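Side-chain contacts in internalin (Listeria monocytogenes serotype 4b, PDB 4FMZ), which is a leucine-rich-repeat internalin that probably takes part in bacterial adhesion to, and invasion of, host cells: residues A[10-15]-A[24-29]; A[19-24]-A[57-62]; A[61-66]-A[81-86]. All coordinates share one frame; numbering follows the deposited sequence. Where two conformers were deposited one is given.

Interaction 1. Residues A[10-15]-A[24-29]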
# COMPACT_ATOMS: atom_id res chain seq x y z
N ALA A 10 -15.71 -32.64 21.79
CA ALA A 10 -17.05 -32.20 21.48
C ALA A 10 -17.27 -32.05 19.98
O ALA A 10 -16.28 -31.87 19.25
CB ALA A 10 -17.34 -30.87 22.19
N PRO A 11 -18.52 -32.11 19.49
CA PRO A 11 -18.76 -31.88 18.05
C PRO A 11 -18.27 -30.51 17.59
O PRO A 11 -18.35 -29.53 18.34
CB PRO A 11 -20.29 -31.98 17.93
CG PRO A 11 -20.71 -32.81 19.11
CD PRO A 11 -19.79 -32.35 20.20
N ILE A 12 -17.72 -30.44 16.36
CA ILE A 12 -17.23 -29.19 15.76
C ILE A 12 -18.31 -28.09 15.87
O ILE A 12 -17.98 -26.97 16.27
CB ILE A 12 -16.78 -29.38 14.26
CG1 ILE A 12 -15.57 -30.32 14.15
CG2 ILE A 12 -16.47 -28.03 13.58
CD1 ILE A 12 -15.26 -30.88 12.75
N ASN A 13 -19.58 -28.40 15.53
CA ASN A 13 -20.64 -27.39 15.53
C ASN A 13 -21.14 -27.03 16.96
O ASN A 13 -21.98 -26.14 17.09
CB ASN A 13 -21.79 -27.78 14.61
CG ASN A 13 -22.56 -29.00 15.05
OD1 ASN A 13 -22.17 -29.74 15.96
ND2 ASN A 13 -23.68 -29.23 14.40
N GLN A 14 -20.62 -27.71 18.01
CA GLN A 14 -20.88 -27.35 19.41
C GLN A 14 -19.88 -26.29 19.86
O GLN A 14 -20.22 -25.41 20.66
CB GLN A 14 -20.80 -28.57 20.35
CG GLN A 14 -21.00 -28.25 21.84
CD GLN A 14 -20.81 -29.45 22.74
OE1 GLN A 14 -21.45 -30.49 22.57
NE2 GLN A 14 -19.96 -29.32 23.75
N ILE A 15 -18.62 -26.43 19.40
CA ILE A 15 -17.50 -25.56 19.76
C ILE A 15 -17.52 -24.29 18.90
O ILE A 15 -17.28 -23.20 19.42
CB ILE A 15 -16.15 -26.34 19.64
CG1 ILE A 15 -16.10 -27.60 20.56
CG2 ILE A 15 -14.95 -25.43 19.85
CD1 ILE A 15 -16.10 -27.34 22.16
N GLY A 24 -14.94 -24.66 7.97
CA GLY A 24 -13.50 -24.51 7.81
C GLY A 24 -12.69 -25.42 8.71
O GLY A 24 -11.63 -25.91 8.30
N ILE A 25 -13.18 -25.64 9.95
CA ILE A 25 -12.57 -26.56 10.92
C ILE A 25 -12.72 -28.00 10.39
O ILE A 25 -11.75 -28.75 10.39
CB ILE A 25 -13.16 -26.38 12.36
CG1 ILE A 25 -12.88 -24.95 12.91
CG2 ILE A 25 -12.65 -27.45 13.34
CD1 ILE A 25 -11.38 -24.56 13.13
N ARG A 26 -13.94 -28.37 9.92
CA ARG A 26 -14.23 -29.68 9.34
C ARG A 26 -13.29 -29.95 8.16
O ARG A 26 -12.67 -31.01 8.12
CB ARG A 26 -15.70 -29.77 8.87
CG ARG A 26 -16.08 -31.15 8.34
CD ARG A 26 -17.03 -31.13 7.14
NE ARG A 26 -16.57 -30.34 5.99
CZ ARG A 26 -15.67 -30.72 5.08
NH1 ARG A 26 -15.06 -31.89 5.20
NH2 ARG A 26 -15.37 -29.94 4.06
N ALA A 27 -13.15 -28.96 7.24
CA ALA A 27 -12.31 -29.07 6.05
C ALA A 27 -10.83 -29.21 6.38
O ALA A 27 -10.18 -30.08 5.79
CB ALA A 27 -12.53 -27.87 5.13
N VAL A 28 -10.29 -28.41 7.32
CA VAL A 28 -8.86 -28.48 7.66
C VAL A 28 -8.53 -29.83 8.34
O VAL A 28 -7.45 -30.37 8.11
CB VAL A 28 -8.35 -27.25 8.45
CG1 VAL A 28 -8.84 -27.24 9.91
CG2 VAL A 28 -6.83 -27.13 8.38
N LEU A 29 -9.45 -30.39 9.15
CA LEU A 29 -9.21 -31.65 9.85
C LEU A 29 -9.68 -32.87 9.03
O LEU A 29 -9.52 -34.00 9.48
CB LEU A 29 -9.90 -31.63 11.23
CG LEU A 29 -9.27 -30.70 12.29
CD1 LEU A 29 -10.24 -30.45 13.43
CD2 LEU A 29 -7.94 -31.24 12.84

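Interaction 2. Residues A[19-24]-A[57-62]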
# COMPACT_ATOMS: atom_id res chain seq x y z
N ALA A 19 -21.62 -21.43 11.30
CA ALA A 19 -21.66 -22.47 10.27
C ALA A 19 -20.44 -22.43 9.33
O ALA A 19 -19.89 -23.49 9.05
CB ALA A 19 -22.95 -22.35 9.46
N ASP A 20 -20.02 -21.24 8.86
CA ASP A 20 -18.88 -21.14 7.94
C ASP A 20 -17.56 -21.45 8.64
O ASP A 20 -16.74 -22.17 8.07
CB ASP A 20 -18.84 -19.79 7.25
CG ASP A 20 -19.92 -19.65 6.18
OD1 ASP A 20 -20.41 -20.70 5.68
OD2 ASP A 20 -20.28 -18.52 5.85
N LEU A 21 -17.37 -20.98 9.88
CA LEU A 21 -16.17 -21.31 10.64
C LEU A 21 -16.14 -22.82 10.96
O LEU A 21 -15.10 -23.45 10.78
CB LEU A 21 -16.07 -20.49 11.92
CG LEU A 21 -14.78 -20.66 12.75
CD1 LEU A 21 -13.50 -20.44 11.91
CD2 LEU A 21 -14.78 -19.73 13.89
N ALA A 22 -17.29 -23.42 11.35
CA ALA A 22 -17.38 -24.86 11.63
C ALA A 22 -16.99 -25.66 10.37
O ALA A 22 -16.21 -26.60 10.47
CB ALA A 22 -18.78 -25.23 12.09
N GLU A 23 -17.45 -25.21 9.17
CA GLU A 23 -17.11 -25.83 7.89
C GLU A 23 -15.59 -25.78 7.64
O GLU A 23 -15.02 -26.77 7.20
CB GLU A 23 -17.89 -25.19 6.73
CG GLU A 23 -17.51 -25.63 5.32
CD GLU A 23 -17.45 -27.11 5.01
OE1 GLU A 23 -18.16 -27.90 5.67
OE2 GLU A 23 -16.69 -27.47 4.08
N GLY A 24 -14.94 -24.66 7.97
CA GLY A 24 -13.50 -24.51 7.81
C GLY A 24 -12.69 -25.42 8.71
O GLY A 24 -11.63 -25.91 8.30
N ALA A 57 -19.70 -14.82 10.91
CA ALA A 57 -20.26 -13.72 11.71
C ALA A 57 -19.81 -13.80 13.18
O ALA A 57 -19.98 -12.83 13.92
CB ALA A 57 -21.78 -13.72 11.62
N SER A 58 -19.27 -14.95 13.61
CA SER A 58 -18.75 -15.16 14.96
C SER A 58 -17.53 -16.08 14.89
O SER A 58 -17.55 -17.07 14.16
CB SER A 58 -19.82 -15.78 15.87
OG SER A 58 -19.28 -16.12 17.14
N ILE A 59 -16.49 -15.76 15.65
CA ILE A 59 -15.29 -16.60 15.67
C ILE A 59 -15.20 -17.33 17.02
O ILE A 59 -14.14 -17.87 17.36
CB ILE A 59 -13.98 -15.83 15.27
CG1 ILE A 59 -13.70 -14.65 16.21
CG2 ILE A 59 -14.05 -15.39 13.79
CD1 ILE A 59 -12.29 -14.17 16.23
N GLN A 60 -16.33 -17.41 17.76
CA GLN A 60 -16.40 -18.15 19.02
C GLN A 60 -15.97 -19.60 18.76
O GLN A 60 -16.38 -20.19 17.75
CB GLN A 60 -17.80 -18.09 19.66
CG GLN A 60 -18.13 -16.69 20.20
CD GLN A 60 -19.61 -16.49 20.40
OE1 GLN A 60 -20.41 -16.51 19.46
NE2 GLN A 60 -20.02 -16.27 21.64
N GLY A 61 -15.07 -20.10 19.61
CA GLY A 61 -14.49 -21.44 19.52
C GLY A 61 -13.05 -21.43 19.04
O GLY A 61 -12.30 -22.35 19.37
N ILE A 62 -12.65 -20.38 18.27
CA ILE A 62 -11.29 -20.26 17.73
C ILE A 62 -10.24 -20.21 18.86
O ILE A 62 -9.09 -20.58 18.63
CB ILE A 62 -11.13 -19.08 16.73
CG1 ILE A 62 -10.05 -19.42 15.69
CG2 ILE A 62 -10.88 -17.72 17.44
CD1 ILE A 62 -10.13 -18.63 14.41

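Interaction 3. Residues A[61-66]-A[81-86]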
# COMPACT_ATOMS: atom_id res chain seq x y z
N GLY A 61 -15.07 -20.10 19.61
CA GLY A 61 -14.49 -21.44 19.52
C GLY A 61 -13.05 -21.43 19.04
O GLY A 61 -12.30 -22.35 19.37
N ILE A 62 -12.65 -20.38 18.27
CA ILE A 62 -11.29 -20.26 17.73
C ILE A 62 -10.24 -20.21 18.86
O ILE A 62 -9.09 -20.58 18.63
CB ILE A 62 -11.13 -19.08 16.73
CG1 ILE A 62 -10.05 -19.42 15.69
CG2 ILE A 62 -10.88 -17.72 17.44
CD1 ILE A 62 -10.13 -18.63 14.41
N GLU A 63 -10.67 -19.82 20.08
CA GLU A 63 -9.79 -19.77 21.25
C GLU A 63 -9.18 -21.16 21.59
O GLU A 63 -8.18 -21.18 22.30
CB GLU A 63 -10.50 -19.14 22.47
CG GLU A 63 -11.68 -19.91 23.03
CD GLU A 63 -13.04 -19.75 22.36
OE1 GLU A 63 -13.13 -19.06 21.32
OE2 GLU A 63 -14.02 -20.33 22.88
N TYR A 64 -9.72 -22.29 21.04
CA TYR A 64 -9.18 -23.65 21.26
C TYR A 64 -8.01 -24.01 20.35
O TYR A 64 -7.30 -25.01 20.59
CB TYR A 64 -10.27 -24.70 21.09
CG TYR A 64 -11.27 -24.68 22.21
CD1 TYR A 64 -10.95 -25.15 23.48
CD2 TYR A 64 -12.55 -24.16 22.02
CE1 TYR A 64 -11.88 -25.17 24.51
CE2 TYR A 64 -13.49 -24.16 23.04
CZ TYR A 64 -13.15 -24.67 24.28
OH TYR A 64 -14.05 -24.64 25.30
N LEU A 65 -7.80 -23.20 19.30
CA LEU A 65 -6.70 -23.39 18.36
C LEU A 65 -5.46 -22.70 18.94
O LEU A 65 -4.93 -21.76 18.35
CB LEU A 65 -7.10 -22.82 16.98
CG LEU A 65 -7.86 -23.77 16.03
CD1 LEU A 65 -9.17 -24.28 16.64
CD2 LEU A 65 -8.15 -23.10 14.73
N THR A 66 -5.00 -23.17 20.12
CA THR A 66 -3.90 -22.57 20.87
C THR A 66 -2.56 -22.59 20.12
O THR A 66 -1.74 -21.73 20.42
CB THR A 66 -3.78 -23.21 22.24
OG1 THR A 66 -3.68 -24.62 22.10
CG2 THR A 66 -4.94 -22.84 23.15
N ILE A 81 -13.84 -9.72 17.60
CA ILE A 81 -12.64 -10.56 17.52
C ILE A 81 -12.10 -10.94 18.92
O ILE A 81 -10.98 -11.45 18.98
CB ILE A 81 -11.52 -9.95 16.62
CG1 ILE A 81 -11.19 -8.50 17.00
CG2 ILE A 81 -11.90 -10.06 15.13
CD1 ILE A 81 -9.77 -8.09 16.68
N SER A 82 -12.91 -10.75 20.02
CA SER A 82 -12.49 -11.10 21.38
C SER A 82 -12.01 -12.57 21.50
O SER A 82 -11.03 -12.80 22.20
CB SER A 82 -13.58 -10.81 22.41
OG SER A 82 -14.82 -11.42 22.07
N PRO A 83 -12.57 -13.60 20.77
CA PRO A 83 -12.02 -14.97 20.93
C PRO A 83 -10.55 -15.13 20.48
O PRO A 83 -9.96 -16.16 20.78
CB PRO A 83 -12.95 -15.83 20.04
CG PRO A 83 -14.20 -15.05 19.96
CD PRO A 83 -13.74 -13.63 19.87
N LEU A 84 -9.96 -14.11 19.79
CA LEU A 84 -8.55 -14.17 19.38
C LEU A 84 -7.59 -13.78 20.51
O LEU A 84 -6.39 -14.02 20.38
CB LEU A 84 -8.27 -13.22 18.19
CG LEU A 84 -8.86 -13.54 16.83
CD1 LEU A 84 -8.39 -12.55 15.78
CD2 LEU A 84 -8.52 -14.95 16.39
N SER A 85 -8.11 -13.13 21.58
CA SER A 85 -7.34 -12.48 22.65
C SER A 85 -6.20 -13.31 23.28
O SER A 85 -5.20 -12.71 23.66
CB SER A 85 -8.24 -11.94 23.75
OG SER A 85 -8.80 -12.99 24.53
N ASN A 86 -6.33 -14.64 23.38
CA ASN A 86 -5.28 -15.45 23.98
C ASN A 86 -4.51 -16.30 22.94
O ASN A 86 -3.69 -17.14 23.32
CB ASN A 86 -5.86 -16.35 25.07
CG ASN A 86 -5.93 -15.68 26.42
OD1 ASN A 86 -6.75 -14.79 26.66
ND2 ASN A 86 -5.06 -16.11 27.33

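Interaction 1. Residues A[10-15]-A[24-29]
I12, on the single-turn helix 12-15, packs against I25 and R26 on helix 19-29 in a small, buried and wholly apolar contact within the N-terminal cap of the internalin. It illustrates how one branched side chain can join two helices without a polar bond, since no hydrogen bond spans the segments and the summed buried surface is 137 Å². The work is divided between the two branches of I12. With chi1 at -65°, CG2 stands anti to the backbone N and CG1 beside it, and the two arms reach neighbouring residues of the longer helix. I12 CG2 meets I25 CG2 at 3.9 Å, the two isoleucines crossing obliquely. The longer arm runs further along the helix, where I12 CD1 lies against the backbone, 3.8 Å from R26 CA and 4.1 Å from R26 CB. I12 thus touches the root of the arginine rather than its charged end, which bends away to a salt bridge with E23 and to the carbonyl oxygen of K31. I25 also sends its longer branch elsewhere, offering I12 chiefly CB and CG2. The turn carrying I12 begins after P11, the N-cap residue, whose O accepts from Q14 N at 2.9 Å and from I15 N at 3.3 Å; the short helix is thereby tied to the end of strand 10-11. Around this pair the cap closes on several sides. Strand 10-11 is antiparallel to strand 37-38, and V38 of that strand touches both I12 and L29. Beyond helix 19-29, I25 and V28 rest on L49 of strand 48-50, the first strand of the parallel array, so that the helix lies between the short helix 12-15 and the start of the repeats.

Interaction 2. Residues A[19-24]-A[57-62]
L21 reaches from helix 19-29 to the backbone around I59, and its methyl CD2 makes every close apolar contact between 19-24 and 57-62. Its nearest neighbour is I59 CA, 3.6 Å from L21 CD2, with S58 O at 3.8 Å from the same methyl. The leucine therefore lies against main chain more than against side chain. Its CG is anti to the backbone N (chi1 -175°), which extends the group outward from the helix, whereas the far end of I59 leads off to L84. Through L21, the cap helix meets the chain that leaves strand 48-50, a junction in keeping with the helical cap by which internalins close the N-terminal end of their repeat solenoid.

Hydrogen bonds give the receiving loop its shape. A type II beta turn runs from I59 to I62, closed by I62 N to I59 O at 3.1 Å, with G61 at its third position adopting a positive phi of 106°. Just ahead of it, S58 forms an ST turn: its OG accepts from Q60 N at 3.3 Å and donates to Q60 OE1 at 2.6 Å, coupling the glutamine side chain to the same bend. Polar links to the helix come through D18, whose carboxylate accepts from L21 N by one oxygen and from A57 N by the other, while D20 OD2 takes K55 N.

Interaction 3. Residues A[61-66]-A[81-86]
P83 lies against both I62 and E63, with its CB meeting the two side chains from 61-66. One neighbour is apolar, I62 CG2 at 3.8 Å from P83 CB; the other is a carboxylate oxygen, E63 OE1 at 3.5 Å from the same carbon. Further along, the carbonyl oxygen of the proline faces E63 CB at 3.5 Å, while I62 CG2 also touches L84 CD2 at 3.8 Å. L84 sets out from the backbone pointing away from 61-66, and only its terminal methyl returns to the isoleucine. No hydrogen bond crosses, so the contact rests on packing, 194 Å² in all.

Two 3-10 segments, 62-64 and the one beginning at S82, lie one on the other here. Each precedes the next strand of the parallel series, on the convex side of the leucine-rich-repeat solenoid, and I62 and L84 are 22 residues apart, the repeat length usual in internalins. Both isoleucine and leucine turn into the core to rest on L71, which belongs to strand 70-72.

The glutamate is held in place from its own segment. A chi1 of 65° sets CG between the backbone N and the carbonyl carbon, and a further bend at chi2 (-83°) folds the chain back until OE1 accepts from G61 N at 2.8 Å. That N-H comes to the syn side but 31° out of the carboxylate plane. The first 3-10 segment is itself closed by Y64 N to G61 O, and the second by L84 N to I81 O. Outside the pair, Y64 OH bonds to T7 OG1 in the N-terminal region, and L65 packs on L43 of helix 40-43.

Overall arrangement
The three contacts follow one another from the cap into the repeats. Interactions 1 and 2 share helix 19-29 and G24, their segments alternate along the chain, and their centres are about 8 Å apart. Interaction 2 ends on the stretch where interaction 3 begins, the two having G61 and I62 in common and centres about 11 Å apart. Interactions 1 and 3 come in series along the chain, yet their centres are only about 14 Å apart, and I25 CD1 meets L65 CD2 at 3.9 Å. Cap and first repeats thus form a continuous packed block, in which the end of the solenoid is covered by helices.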